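Local coordinates for kinesin-like protein (Caenorhabditis elegans, PDB 5X3E) that probably converts ATP binding and hydrolysis into force along microtubules, as a kinesin-6 motor captured here in its nucleotide-free state, at residues D34-V39 and E368-N373; N168-R173 and T300-M305; Y119-S124 and P415-E420. One frame throughout, in Å; residues are numbered along the deposited sequence.

Contact 1. Residues D34-V39 and E368-N373; sequences DSIEVV and EVLRRN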
ATOM      1  N   ASP A  34      -3.586  18.173   0.856  1.00117.59           N
ATOM      2  CA  ASP A  34      -3.179  16.837   1.287  1.00107.30           C
ATOM      3  C   ASP A  34      -1.759  16.569   0.786  1.00 95.50           C
ATOM      4  O   ASP A  34      -1.528  15.855  -0.191  1.00 83.19           O
ATOM      5  CB  ASP A  34      -4.178  15.785   0.799  1.00100.73           C
ATOM      6  CG  ASP A  34      -4.351  15.791  -0.710  1.00 98.86           C
ATOM      7  OD1 ASP A  34      -4.857  14.786  -1.255  1.00 96.10           O
ATOM      8  OD2 ASP A  34      -3.966  16.793  -1.349  1.00 99.41           O
ATOM      9  N   SER A  35      -0.795  17.147   1.493  1.00 88.04           N
ATOM     10  CA  SER A  35       0.608  16.912   1.205  1.00 86.30           C
ATOM     11  C   SER A  35       1.025  15.561   1.779  1.00 82.31           C
ATOM     12  O   SER A  35       0.231  14.848   2.402  1.00 82.68           O
ATOM     13  CB  SER A  35       1.458  18.044   1.778  1.00 97.75           C
ATOM     14  OG  SER A  35       1.012  19.298   1.290  1.00113.31           O
ATOM     15  N   ILE A  36       2.288  15.188   1.569  1.00 76.86           N
ATOM     16  CA  ILE A  36       2.774  13.952   2.160  1.00 63.79           C
ATOM     17  C   ILE A  36       2.887  14.138   3.669  1.00 65.82           C
ATOM     18  O   ILE A  36       3.319  15.192   4.157  1.00 70.04           O
ATOM     19  CB  ILE A  36       4.121  13.529   1.546  1.00 60.73           C
ATOM     20  CG1 ILE A  36       4.643  12.271   2.248  1.00 56.72           C
ATOM     21  CG2 ILE A  36       5.139  14.655   1.628  1.00 62.20           C
ATOM     22  CD1 ILE A  36       5.937  11.743   1.688  1.00 76.12           C
ATOM     23  N   GLU A  37       2.461  13.125   4.416  1.00 59.09           N
ATOM     24  CA  GLU A  37       2.623  13.106   5.860  1.00 61.20           C
ATOM     25  C   GLU A  37       3.488  11.917   6.245  1.00 63.57           C
ATOM     26  O   GLU A  37       3.370  10.836   5.660  1.00 61.04           O
ATOM     27  CB  GLU A  37       1.273  13.029   6.582  1.00 58.82           C
ATOM     28  CG  GLU A  37       1.376  13.256   8.083  1.00 66.98           C
ATOM     29  CD  GLU A  37       0.094  12.937   8.832  1.00 66.34           C
ATOM     30  OE1 GLU A  37      -0.142  13.571   9.881  1.00 64.30           O
ATOM     31  OE2 GLU A  37      -0.685  12.075   8.370  1.00 68.45           O
ATOM     32  N   VAL A  38       4.367  12.127   7.217  1.00 60.11           N
ATOM     33  CA  VAL A  38       5.205  11.070   7.764  1.00 60.65           C
ATOM     34  C   VAL A  38       4.876  10.935   9.242  1.00 59.89           C
ATOM     35  O   VAL A  38       4.943  11.918   9.990  1.00 65.99           O
ATOM     36  CB  VAL A  38       6.700  11.356   7.563  1.00 66.45           C
ATOM     37  CG1 VAL A  38       7.530  10.227   8.136  1.00 58.93           C
ATOM     38  CG2 VAL A  38       7.002  11.540   6.089  1.00 66.38           C
ATOM     39  N   VAL A  39       4.515   9.722   9.659  1.00 65.09           N
ATOM     40  CA  VAL A  39       4.235   9.437  11.058  1.00 56.13           C
ATOM     41  C   VAL A  39       5.184   8.335  11.508  1.00 60.79           C
ATOM     42  O   VAL A  39       5.776   7.614  10.698  1.00 70.28           O
ATOM     43  CB  VAL A  39       2.769   9.029  11.312  1.00 51.82           C
ATOM     44  CG1 VAL A  39       1.816  10.052  10.710  1.00 51.40           C
ATOM     45  CG2 VAL A  39       2.496   7.630  10.777  1.00 43.79           C
ATOM     46  N   GLU A 368      11.756  14.272  -0.586  1.00 66.34           N
ATOM     47  CA  GLU A 368      12.311  15.586  -0.285  1.00 71.28           C
ATOM     48  C   GLU A 368      12.085  16.543  -1.445  1.00 86.49           C
ATOM     49  O   GLU A 368      11.756  17.717  -1.233  1.00 98.79           O
ATOM     50  CB  GLU A 368      13.796  15.475   0.056  1.00 70.02           C
ATOM     51  CG  GLU A 368      14.048  14.855   1.424  1.00 81.85           C
ATOM     52  CD  GLU A 368      15.511  14.847   1.812  1.00105.70           C
ATOM     53  OE1 GLU A 368      16.034  15.915   2.196  1.00119.18           O
ATOM     54  OE2 GLU A 368      16.137  13.769   1.746  1.00113.17           O
ATOM     55  N   VAL A 369      12.258  16.061  -2.679  1.00 86.48           N
ATOM     56  CA  VAL A 369      11.889  16.860  -3.845  1.00 77.94           C
ATOM     57  C   VAL A 369      10.387  17.115  -3.853  1.00 81.12           C
ATOM     58  O   VAL A 369       9.928  18.201  -4.235  1.00 87.99           O
ATOM     59  CB  VAL A 369      12.359  16.168  -5.139  1.00 75.60           C
ATOM     60  CG1 VAL A 369      11.910  16.954  -6.360  1.00 84.62           C
ATOM     61  CG2 VAL A 369      13.870  16.024  -5.135  1.00 71.30           C
ATOM     62  N   LEU A 370       9.597  16.120  -3.436  1.00 76.28           N
ATOM     63  CA  LEU A 370       8.148  16.290  -3.387  1.00 74.18           C
ATOM     64  C   LEU A 370       7.753  17.385  -2.407  1.00 81.41           C
ATOM     65  O   LEU A 370       6.873  18.203  -2.699  1.00 90.30           O
ATOM     66  CB  LEU A 370       7.467  14.975  -3.007  1.00 68.72           C
ATOM     67  CG  LEU A 370       5.956  15.064  -2.772  1.00 63.02           C
ATOM     68  CD1 LEU A 370       5.230  15.499  -4.036  1.00 61.78           C
ATOM     69  CD2 LEU A 370       5.409  13.737  -2.273  1.00 60.53           C
ATOM     70  N   ARG A 371       8.388  17.410  -1.234  1.00 75.94           N
ATOM     71  CA  ARG A 371       8.075  18.434  -0.245  1.00 76.15           C
ATOM     72  C   ARG A 371       8.393  19.828  -0.764  1.00 82.73           C
ATOM     73  O   ARG A 371       7.608  20.763  -0.572  1.00 90.20           O
ATOM     74  CB  ARG A 371       8.838  18.166   1.045  1.00 73.42           C
ATOM     75  CG  ARG A 371       8.222  17.107   1.931  1.00 67.19           C
ATOM     76  CD  ARG A 371       9.227  16.684   2.975  1.00 72.25           C
ATOM     77  NE  ARG A 371       8.678  15.745   3.940  1.00 84.64           N
ATOM     78  CZ  ARG A 371       9.420  14.907   4.652  1.00 95.25           C
ATOM     79  NH1 ARG A 371      10.738  14.890   4.494  1.00 90.41           N
ATOM     80  NH2 ARG A 371       8.847  14.085   5.517  1.00106.08           N
ATOM     81  N   ARG A 372       9.546  19.993  -1.412  1.00 80.87           N
ATOM     82  CA  ARG A 372       9.911  21.314  -1.912  1.00 88.26           C
ATOM     83  C   ARG A 372       8.954  21.762  -3.007  1.00 91.57           C
ATOM     84  O   ARG A 372       8.589  22.942  -3.080  1.00 98.02           O
ATOM     85  CB  ARG A 372      11.344  21.303  -2.439  1.00 91.95           C
ATOM     86  CG  ARG A 372      12.378  20.804  -1.446  1.00 94.44           C
ATOM     87  CD  ARG A 372      13.787  20.976  -1.990  1.00 97.32           C
ATOM     88  NE  ARG A 372      14.774  20.268  -1.182  1.00104.44           N
ATOM     89  CZ  ARG A 372      15.363  19.137  -1.560  1.00 97.77           C
ATOM     90  NH1 ARG A 372      15.069  18.599  -2.736  1.00 88.77           N
ATOM     91  NH2 ARG A 372      16.249  18.548  -0.766  1.00104.77           N
ATOM     92  N   ASN A 373       8.533  20.833  -3.869  1.00 89.36           N
ATOM     93  CA  ASN A 373       7.591  21.188  -4.923  1.00 92.40           C
ATOM     94  C   ASN A 373       6.244  21.615  -4.353  1.00 98.30           C
ATOM     95  O   ASN A 373       5.579  22.485  -4.925  1.00106.62           O
ATOM     96  CB  ASN A 373       7.402  20.020  -5.892  1.00 86.37           C
ATOM     97  CG  ASN A 373       8.602  19.804  -6.804  1.00 87.86           C
ATOM     98  OD1 ASN A 373       9.340  20.739  -7.117  1.00 91.27           O
ATOM     99  ND2 ASN A 373       8.793  18.567  -7.241  1.00 88.00           N
TER
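Apolar packing carries the first part of the interface between D34-V39 and E368-N373, where I36 meets both L370 and R371. The ethyl branch of I36 runs anti to the backbone N (chi1 177°), while its methyl CG2, set between the backbone N and the carbonyl carbon, does the touching. That methyl lies 4.0 Å from L370 CD2, and the two side chains meet at a slant. On the neighbouring helix position it reaches the aliphatic shaft of R371, with I36 CG2 and R371 CG also 4.0 Å apart; here the side chains cross nearly at a right angle.

The contact joins the start of strand 37-42, in the central sheet of a kinesin motor domain with its P-loop NTPase fold, and the residue leading into it to helix 350-375, which by sequence corresponds to the switch II (relay) helix of kinesins. V38 turns to this helix, whereas E37 points the other way and forms salt bridges with R99 and R406.

The remaining contact is between a methyl group and a charged end. R371 stretches out from CG to NE, carrying its guanidinium past I36 to V38, where R371 NH2 comes to 3.2 Å from V38 CG2. I36 CG2 and V38 CG2 both lie oblique to the guanidinium plane. R371 NH2 also forms a hydrogen bond with the carbonyl oxygen of F427.

Contact 2. Residues N168-R173 and T300-M305; sequences NTFEIR and TIKLVM. With SO4 (sulfate ion), chain G; SO4 (sulfate ion), chain O; SO4 (sulfate ion), chain C.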
ATOM      1  N   ASN A 168      -3.835  -1.849 -18.969  1.00 58.47           N
ATOM      2  CA  ASN A 168      -4.258  -1.328 -17.669  1.00 58.25           C
ATOM      3  C   ASN A 168      -5.635  -0.661 -17.741  1.00 58.30           C
ATOM      4  O   ASN A 168      -5.840   0.445 -17.235  1.00 59.09           O
ATOM      5  CB  ASN A 168      -3.203  -0.359 -17.126  1.00 51.74           C
ATOM      6  CG  ASN A 168      -3.412  -0.016 -15.663  1.00 52.70           C
ATOM      7  OD1 ASN A 168      -3.693  -0.890 -14.836  1.00 55.16           O
ATOM      8  ND2 ASN A 168      -3.287   1.267 -15.338  1.00 43.18           N
ATOM      9  N   THR A 169      -6.590  -1.343 -18.379  1.00 46.00           N
ATOM     10  CA  THR A 169      -7.954  -0.836 -18.528  1.00 41.94           C
ATOM     11  C   THR A 169      -8.954  -1.876 -18.020  1.00 45.19           C
ATOM     12  O   THR A 169      -8.586  -2.991 -17.634  1.00 54.50           O
ATOM     13  CB  THR A 169      -8.256  -0.455 -19.986  1.00 46.68           C
ATOM     14  OG1 THR A 169      -8.079  -1.596 -20.835  1.00 46.28           O
ATOM     15  CG2 THR A 169      -7.362   0.683 -20.468  1.00 44.15           C
ATOM     16  N   PHE A 170     -10.237  -1.494 -18.003  1.00 39.99           N
ATOM     17  CA  PHE A 170     -11.331  -2.391 -17.642  1.00 40.85           C
ATOM     18  C   PHE A 170     -12.451  -2.284 -18.668  1.00 41.49           C
ATOM     19  O   PHE A 170     -12.730  -1.196 -19.176  1.00 47.35           O
ATOM     20  CB  PHE A 170     -11.872  -2.088 -16.229  1.00 39.27           C
ATOM     21  CG  PHE A 170     -10.913  -2.447 -15.132  1.00 39.53           C
ATOM     22  CD1 PHE A 170     -10.938  -3.710 -14.556  1.00 46.20           C
ATOM     23  CD2 PHE A 170      -9.957  -1.544 -14.710  1.00 35.51           C
ATOM     24  CE1 PHE A 170     -10.031  -4.058 -13.563  1.00 37.57           C
ATOM     25  CE2 PHE A 170      -9.047  -1.883 -13.718  1.00 40.05           C
ATOM     26  CZ  PHE A 170      -9.081  -3.140 -13.143  1.00 33.90           C
ATOM     27  N   GLU A 171     -13.090  -3.410 -18.968  1.00 49.41           N
ATOM     28  CA  GLU A 171     -14.221  -3.452 -19.880  1.00 48.84           C
ATOM     29  C   GLU A 171     -15.456  -3.944 -19.134  1.00 65.45           C
ATOM     30  O   GLU A 171     -15.395  -4.277 -17.949  1.00 63.02           O
ATOM     31  CB  GLU A 171     -13.928  -4.346 -21.087  1.00 60.83           C
ATOM     32  CG  GLU A 171     -12.739  -3.924 -21.924  1.00 72.46           C
ATOM     33  CD  GLU A 171     -12.931  -2.577 -22.583  1.00 89.61           C
ATOM     34  OE1 GLU A 171     -14.096  -2.190 -22.816  1.00 97.46           O
ATOM     35  OE2 GLU A 171     -11.916  -1.904 -22.865  1.00 94.15           O
ATOM     36  N   ILE A 172     -16.587  -3.984 -19.841  1.00 50.13           N
ATOM     37  CA  ILE A 172     -17.872  -4.333 -19.249  1.00 46.34           C
ATOM     38  C   ILE A 172     -18.593  -5.345 -20.131  1.00 57.05           C
ATOM     39  O   ILE A 172     -18.875  -5.063 -21.301  1.00 64.69           O
ATOM     40  CB  ILE A 172     -18.750  -3.090 -19.031  1.00 52.88           C
ATOM     41  CG1 ILE A 172     -18.041  -2.111 -18.092  1.00 55.24           C
ATOM     42  CG2 ILE A 172     -20.121  -3.494 -18.495  1.00 57.57           C
ATOM     43  CD1 ILE A 172     -18.642  -0.733 -18.042  1.00 46.92           C
ATOM     44  N   ARG A 173     -18.887  -6.519 -19.573  1.00 68.19           N
ATOM     45  CA  ARG A 173     -19.719  -7.533 -20.211  1.00 59.43           C
ATOM     46  C   ARG A 173     -21.199  -7.224 -20.005  1.00 58.05           C
ATOM     47  O   ARG A 173     -21.582  -6.501 -19.085  1.00 54.05           O
ATOM     48  CB  ARG A 173     -19.435  -8.919 -19.638  1.00 55.40           C
ATOM     49  CG  ARG A 173     -18.085  -9.487 -19.965  1.00 52.71           C
ATOM     50  CD  ARG A 173     -18.013 -10.929 -19.549  1.00 55.53           C
ATOM     51  NE  ARG A 173     -16.677 -11.469 -19.763  1.00 64.54           N
ATOM     52  CZ  ARG A 173     -15.691 -11.389 -18.880  1.00 65.44           C
ATOM     53  NH1 ARG A 173     -15.893 -10.794 -17.713  1.00 58.72           N
ATOM     54  NH2 ARG A 173     -14.506 -11.910 -19.163  1.00 75.34           N
ATOM     55  N   THR A 300      -2.183  -3.393  -3.940  1.00 52.35           N
ATOM     56  CA  THR A 300      -2.975  -2.283  -4.457  1.00 41.51           C
ATOM     57  C   THR A 300      -4.446  -2.673  -4.486  1.00 40.98           C
ATOM     58  O   THR A 300      -4.822  -3.650  -5.144  1.00 53.65           O
ATOM     59  CB  THR A 300      -2.505  -1.884  -5.852  1.00 51.89           C
ATOM     60  OG1 THR A 300      -1.121  -1.511  -5.800  1.00 50.27           O
ATOM     61  CG2 THR A 300      -3.325  -0.712  -6.364  1.00 55.99           C
ATOM     62  N   ILE A 301      -5.270  -1.898  -3.790  1.00 36.37           N
ATOM     63  CA  ILE A 301      -6.718  -2.064  -3.788  1.00 35.61           C
ATOM     64  C   ILE A 301      -7.299  -1.084  -4.793  1.00 46.56           C
ATOM     65  O   ILE A 301      -7.128   0.133  -4.652  1.00 52.44           O
ATOM     66  CB  ILE A 301      -7.309  -1.834  -2.389  1.00 42.17           C
ATOM     67  CG1 ILE A 301      -6.577  -2.695  -1.358  1.00 45.98           C
ATOM     68  CG2 ILE A 301      -8.804  -2.131  -2.390  1.00 34.28           C
ATOM     69  CD1 ILE A 301      -6.787  -2.262   0.068  1.00 47.42           C
ATOM     70  N   LYS A 302      -7.963  -1.608  -5.817  1.00 45.19           N
ATOM     71  CA  LYS A 302      -8.549  -0.794  -6.872  1.00 48.18           C
ATOM     72  C   LYS A 302     -10.065  -0.803  -6.759  1.00 44.55           C
ATOM     73  O   LYS A 302     -10.688  -1.871  -6.723  1.00 40.27           O
ATOM     74  CB  LYS A 302      -8.131  -1.293  -8.254  1.00 37.63           C
ATOM     75  CG  LYS A 302      -6.638  -1.294  -8.478  1.00 38.69           C
ATOM     76  CD  LYS A 302      -6.308  -1.819  -9.862  1.00 40.31           C
ATOM     77  CE  LYS A 302      -4.807  -1.800 -10.096  1.00 52.16           C
ATOM     78  NZ  LYS A 302      -4.454  -2.245 -11.468  1.00 45.30           N
ATOM     79  N   LEU A 303     -10.651   0.385  -6.732  1.00 38.82           N
ATOM     80  CA  LEU A 303     -12.098   0.546  -6.747  1.00 45.34           C
ATOM     81  C   LEU A 303     -12.493   0.930  -8.168  1.00 45.62           C
ATOM     82  O   LEU A 303     -12.355   2.087  -8.573  1.00 46.34           O
ATOM     83  CB  LEU A 303     -12.537   1.592  -5.728  1.00 35.27           C
ATOM     84  CG  LEU A 303     -14.043   1.816  -5.615  1.00 33.80           C
ATOM     85  CD1 LEU A 303     -14.717   0.529  -5.201  1.00 33.53           C
ATOM     86  CD2 LEU A 303     -14.347   2.933  -4.626  1.00 34.72           C
ATOM     87  N   VAL A 304     -12.966  -0.052  -8.929  1.00 53.51           N
ATOM     88  CA  VAL A 304     -13.373   0.154 -10.316  1.00 47.90           C
ATOM     89  C   VAL A 304     -14.840   0.575 -10.320  1.00 47.80           C
ATOM     90  O   VAL A 304     -15.720  -0.208  -9.957  1.00 48.72           O
ATOM     91  CB  VAL A 304     -13.163  -1.114 -11.147  1.00 38.52           C
ATOM     92  CG1 VAL A 304     -13.678  -0.911 -12.573  1.00 40.10           C
ATOM     93  CG2 VAL A 304     -11.693  -1.533 -11.111  1.00 38.87           C
ATOM     94  N   MET A 305     -15.107   1.799 -10.767  1.00 37.66           N
ATOM     95  CA  MET A 305     -16.444   2.377 -10.725  1.00 50.05           C
ATOM     96  C   MET A 305     -16.937   2.717 -12.127  1.00 58.35           C
ATOM     97  O   MET A 305     -16.143   2.970 -13.037  1.00 57.26           O
ATOM     98  CB  MET A 305     -16.472   3.637  -9.844  1.00 40.92           C
ATOM     99  CG  MET A 305     -16.377   3.343  -8.353  1.00 50.42           C
ATOM    100  SD  MET A 305     -15.802   4.730  -7.354  1.00 51.71           S
ATOM    101  CE  MET A 305     -16.957   5.984  -7.852  1.00 84.02           C
TER
HETATM  102  S   SO4 G 505     -10.334   2.253 -17.756  1.00 70.19           S
HETATM  103  O1  SO4 G 505     -11.559   3.044 -17.677  1.00101.61           O
HETATM  104  O2  SO4 G 505      -9.346   2.809 -16.840  1.00 39.13           O
HETATM  105  O3  SO4 G 505     -10.604   0.859 -17.424  1.00 50.44           O
HETATM  106  O4  SO4 G 505      -9.823   2.327 -19.122  1.00103.25           O
HETATM  107  S   SO4 O 513     -12.032 -12.268 -16.981  1.00159.98           S
HETATM  108  O1  SO4 O 513     -13.125 -11.920 -16.073  1.00155.28           O
HETATM  109  O2  SO4 O 513     -10.792 -12.398 -16.217  1.00157.81           O
HETATM  110  O3  SO4 O 513     -11.878 -11.228 -17.992  1.00148.07           O
HETATM  111  O4  SO4 O 513     -12.330 -13.535 -17.647  1.00164.81           O
HETATM  112  S   SO4 C 501      -0.715  -2.887 -11.178  1.00 54.03           S
HETATM  113  O1  SO4 C 501      -1.785  -2.053 -11.725  1.00 72.43           O
HETATM  114  O2  SO4 C 501      -0.599  -2.664  -9.739  1.00 86.74           O
HETATM  115  O3  SO4 C 501       0.549  -2.535 -11.809  1.00 87.81           O
HETATM  116  O4  SO4 C 501      -0.998  -4.291 -11.439  1.00 47.79           O
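A beta hairpin, formed by strands 162-165 and 169-172, is laid against the central sheet of the kinesin motor domain where F170 meets V304 and K302 of strand 296-307. No hydrogen bond links N168-R173 to T300-M305; this is side-chain packing between two separate sheets. At its heart is a CH-pi contact: V304 CG2 sits over the middle of the F170 ring, 3.7 Å from the ring centroid and only 12° off the normal. Because V304 CG2 is anti to its own carbonyl carbon, with CG1 anti to the backbone N (chi1 176°), one methyl is presented squarely to the ring while the other stays near F170 CG. K302 CD approaches the same ring differently, at the edge near its plane, 4.5 Å from F170 CZ. F218, on the adjoining strand 213-225, adds a second ring, its plane tilted about 50° from that of F170. An alanine in place of F170 would take away the ring face under V304 CG2 and would probably open a gap between hairpin and sheet.

Beyond the ring edge, K302 is fully extended after CG, which takes its ammonium past the aromatic group toward N168. N168 OD1 stays 3.7 Å from K302 NZ, without a hydrogen bond, and N168 ND2 is held instead by D249. The lysine charge is answered by a salt bridge to D261 and by a sulfate ion, probably from the crystallisation liquor. A second sulfate lies at the edge of the R173 guanidinium and accepts weak bonds from both terminal nitrogens. At the lysine, the sulfate of chain C is gripped more closely, with K302 NZ 2.7 Å from its O1.

Contact 3. Residues Y119-S124 and P415-E420; sequences YGVTGS and PDDYDE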
ATOM      1  N   TYR A 119       7.964   1.710   6.913  1.00 60.31           N
ATOM      2  CA  TYR A 119       9.414   1.775   6.801  1.00 68.93           C
ATOM      3  C   TYR A 119      10.055   1.416   8.137  1.00 75.91           C
ATOM      4  O   TYR A 119       9.460   1.625   9.197  1.00 74.35           O
ATOM      5  CB  TYR A 119       9.851   3.180   6.364  1.00 67.84           C
ATOM      6  CG  TYR A 119      11.334   3.345   6.144  1.00 67.37           C
ATOM      7  CD1 TYR A 119      11.892   3.153   4.891  1.00 70.34           C
ATOM      8  CD2 TYR A 119      12.175   3.708   7.189  1.00 70.37           C
ATOM      9  CE1 TYR A 119      13.248   3.302   4.682  1.00 75.28           C
ATOM     10  CE2 TYR A 119      13.532   3.856   6.991  1.00 77.67           C
ATOM     11  CZ  TYR A 119      14.062   3.653   5.733  1.00 77.25           C
ATOM     12  OH  TYR A 119      15.413   3.805   5.521  1.00 85.28           O
ATOM     13  N   GLY A 120      11.257   0.862   8.088  1.00 71.80           N
ATOM     14  CA  GLY A 120      12.005   0.617   9.307  1.00 74.47           C
ATOM     15  C   GLY A 120      12.908  -0.595   9.186  1.00 87.71           C
ATOM     16  O   GLY A 120      13.050  -1.195   8.125  1.00 86.64           O
ATOM     17  N   VAL A 121      13.565  -0.905  10.304  1.00 94.10           N
ATOM     18  CA  VAL A 121      14.447  -2.062  10.427  1.00 88.72           C
ATOM     19  C   VAL A 121      13.601  -3.323  10.575  1.00 84.60           C
ATOM     20  O   VAL A 121      12.385  -3.244  10.781  1.00 80.44           O
ATOM     21  CB  VAL A 121      15.404  -1.889  11.622  1.00 96.44           C
ATOM     22  CG1 VAL A 121      16.609  -2.803  11.503  1.00111.25           C
ATOM     23  CG2 VAL A 121      15.854  -0.452  11.728  1.00103.85           C
ATOM     24  N   THR A 122      14.225  -4.492  10.427  1.00 76.26           N
ATOM     25  CA  THR A 122      13.579  -5.746  10.801  1.00 82.34           C
ATOM     26  C   THR A 122      13.392  -5.806  12.315  1.00 80.05           C
ATOM     27  O   THR A 122      14.225  -5.310  13.079  1.00 82.01           O
ATOM     28  CB  THR A 122      14.399  -6.944  10.319  1.00 82.85           C
ATOM     29  OG1 THR A 122      14.755  -6.757   8.944  1.00 95.21           O
ATOM     30  CG2 THR A 122      13.599  -8.230  10.451  1.00 75.28           C
ATOM     31  N   GLY A 123      12.277  -6.397  12.747  1.00 77.72           N
ATOM     32  CA  GLY A 123      11.964  -6.429  14.162  1.00 83.99           C
ATOM     33  C   GLY A 123      11.506  -5.092  14.723  1.00 79.22           C
ATOM     34  O   GLY A 123      11.581  -4.881  15.927  1.00 83.41           O
ATOM     35  N   SER A 124      11.028  -4.195  13.868  1.00 84.96           N
ATOM     36  CA  SER A 124      10.644  -2.848  14.252  1.00 75.77           C
ATOM     37  C   SER A 124       9.135  -2.658  14.399  1.00 81.31           C
ATOM     38  O   SER A 124       8.691  -1.578  14.799  1.00 74.08           O
ATOM     39  CB  SER A 124      11.192  -1.863  13.206  1.00 89.02           C
ATOM     40  OG  SER A 124      10.725  -0.550  13.401  1.00106.95           O
ATOM     41  N   PRO A 415      18.361   0.093  22.296  1.00 98.61           N
ATOM     42  CA  PRO A 415      19.618   0.784  21.961  1.00108.56           C
ATOM     43  C   PRO A 415      20.410   0.098  20.868  1.00111.27           C
ATOM     44  O   PRO A 415      21.311   0.720  20.292  1.00111.99           O
ATOM     45  CB  PRO A 415      20.382   0.777  23.291  1.00105.51           C
ATOM     46  CG  PRO A 415      19.901  -0.456  23.965  1.00106.84           C
ATOM     47  CD  PRO A 415      18.435  -0.553  23.618  1.00101.90           C
ATOM     48  N   ASP A 416      20.113  -1.168  20.577  1.00111.83           N
ATOM     49  CA  ASP A 416      20.795  -1.865  19.494  1.00117.34           C
ATOM     50  C   ASP A 416      20.489  -1.225  18.144  1.00114.79           C
ATOM     51  O   ASP A 416      21.367  -1.139  17.277  1.00122.20           O
ATOM     52  CB  ASP A 416      20.383  -3.335  19.493  1.00119.83           C
ATOM     53  CG  ASP A 416      20.923  -4.081  20.684  1.00127.01           C
ATOM     54  OD1 ASP A 416      21.853  -3.559  21.335  1.00145.15           O
ATOM     55  OD2 ASP A 416      20.400  -5.173  20.984  1.00125.20           O
ATOM     56  N   ASP A 417      19.250  -0.770  17.947  1.00107.60           N
ATOM     57  CA  ASP A 417      18.817  -0.179  16.688  1.00110.21           C
ATOM     58  C   ASP A 417      19.060   1.325  16.619  1.00110.73           C
ATOM     59  O   ASP A 417      18.377   2.011  15.852  1.00106.47           O
ATOM     60  CB  ASP A 417      17.332  -0.465  16.446  1.00 96.70           C
ATOM     61  CG  ASP A 417      17.063  -1.902  16.049  1.00 96.05           C
ATOM     62  OD1 ASP A 417      18.007  -2.723  16.082  1.00 97.97           O
ATOM     63  OD2 ASP A 417      15.898  -2.210  15.708  1.00 84.34           O
ATOM     64  N   TYR A 418      20.019   1.847  17.384  1.00111.83           N
ATOM     65  CA  TYR A 418      20.214   3.293  17.456  1.00108.08           C
ATOM     66  C   TYR A 418      20.581   3.877  16.095  1.00108.01           C
ATOM     67  O   TYR A 418      19.887   4.758  15.575  1.00104.90           O
ATOM     68  CB  TYR A 418      21.298   3.628  18.483  1.00117.93           C
ATOM     69  CG  TYR A 418      21.645   5.099  18.525  1.00121.07           C
ATOM     70  CD1 TYR A 418      20.955   5.970  19.355  1.00118.76           C
ATOM     71  CD2 TYR A 418      22.652   5.622  17.718  1.00120.70           C
ATOM     72  CE1 TYR A 418      21.266   7.312  19.394  1.00118.21           C
ATOM     73  CE2 TYR A 418      22.964   6.967  17.743  1.00120.51           C
ATOM     74  CZ  TYR A 418      22.269   7.809  18.582  1.00120.74           C
ATOM     75  OH  TYR A 418      22.583   9.148  18.610  1.00118.91           O
ATOM     76  N   ASP A 419      21.689   3.408  15.511  1.00112.74           N
ATOM     77  CA  ASP A 419      22.167   3.981  14.257  1.00111.52           C
ATOM     78  C   ASP A 419      21.164   3.787  13.128  1.00117.51           C
ATOM     79  O   ASP A 419      21.032   4.655  12.257  1.00114.11           O
ATOM     80  CB  ASP A 419      23.520   3.372  13.888  1.00117.87           C
ATOM     81  CG  ASP A 419      24.631   3.820  14.818  1.00131.55           C
ATOM     82  OD1 ASP A 419      24.620   4.999  15.225  1.00136.21           O
ATOM     83  OD2 ASP A 419      25.509   2.995  15.148  1.00136.73           O
ATOM     84  N   GLU A 420      20.443   2.664  13.127  1.00119.36           N
ATOM     85  CA  GLU A 420      19.455   2.432  12.080  1.00106.79           C
ATOM     86  C   GLU A 420      18.224   3.312  12.258  1.00108.92           C
ATOM     87  O   GLU A 420      17.549   3.634  11.274  1.00118.45           O
ATOM     88  CB  GLU A 420      19.063   0.957  12.048  1.00106.06           C
ATOM     89  CG  GLU A 420      20.124   0.053  11.439  1.00115.88           C
ATOM     90  CD  GLU A 420      20.404   0.387   9.983  1.00123.65           C
ATOM     91  OE1 GLU A 420      19.448   0.752   9.263  1.00119.80           O
ATOM     92  OE2 GLU A 420      21.576   0.287   9.561  1.00126.28           O
TER
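With chi1 at -161°, V121 holds CG1 roughly anti to its backbone N and swings CG2 anti to the carbonyl carbon, so that CG2 meets E420, whose own CB points toward the loop and receives the valine. V121 CG2 lies 3.5 Å from E420 CB, the side chains crossing at about a right angle. The valine belongs to a loop whose sequence fits the Walker A pattern, the P-loop expected of a kinesin motor domain, between strand 114-119 and helix 126-130. Its partner lies in the first turn of helix 418-424, which by sequence probably corresponds to the start of the last helix before the neck linker in kinesins.

The loop's shape depends on its glycines. At G120 a side chain would run into the carbonyl oxygen of Y119 and crowd S124 OG, while G123 occupies the third position of a type II turn from V121 to S124, with a positive phi of 73°. In this apo structure K126 NZ donates to G120 O and, weakly, to V121 O, so the lysine, which binds phosphates in nucleotide-loaded P-loops, is turned onto backbone carbonyls of its own loop. T122 OG1 is engaged by E338, and N412 ND2 bonds to G123 O.

Against this turn stands D417, at the N-cap position of helix 418-424 although its side chain makes no capping bond. D417, D419 and E420 gather negative charge near the helix start, where the helix dipole would probably be favourable to it. D417 OD2 approaches V121 CB to 4.1 Å; more distantly, the same oxygen is 4.4 Å from T122 O, and no hydrogen bond joins these two acceptors.

From the N terminus the chain enters the central sheet through 34-39, passes the P-loop at 119-124, runs through 168-173, which holds the second hairpin strand, and returns along the sheet strand 300-305. There contact 2 closes the innermost loop, which lies wholly within the spans closed by the other two. The chain then reaches 368-373, where contact 1 closes, and finally 415-420, where contact 3 closes; these two cross, their segments alternating. Contacts 1 and 2 both reach the central sheet, tying it to helix 350-375 and to the hairpin, whereas contact 3 joins the P-loop to helix 418-424. Contacts 2 and 3 lie on opposite sides of the chain's centre, their own centres 38 Å apart.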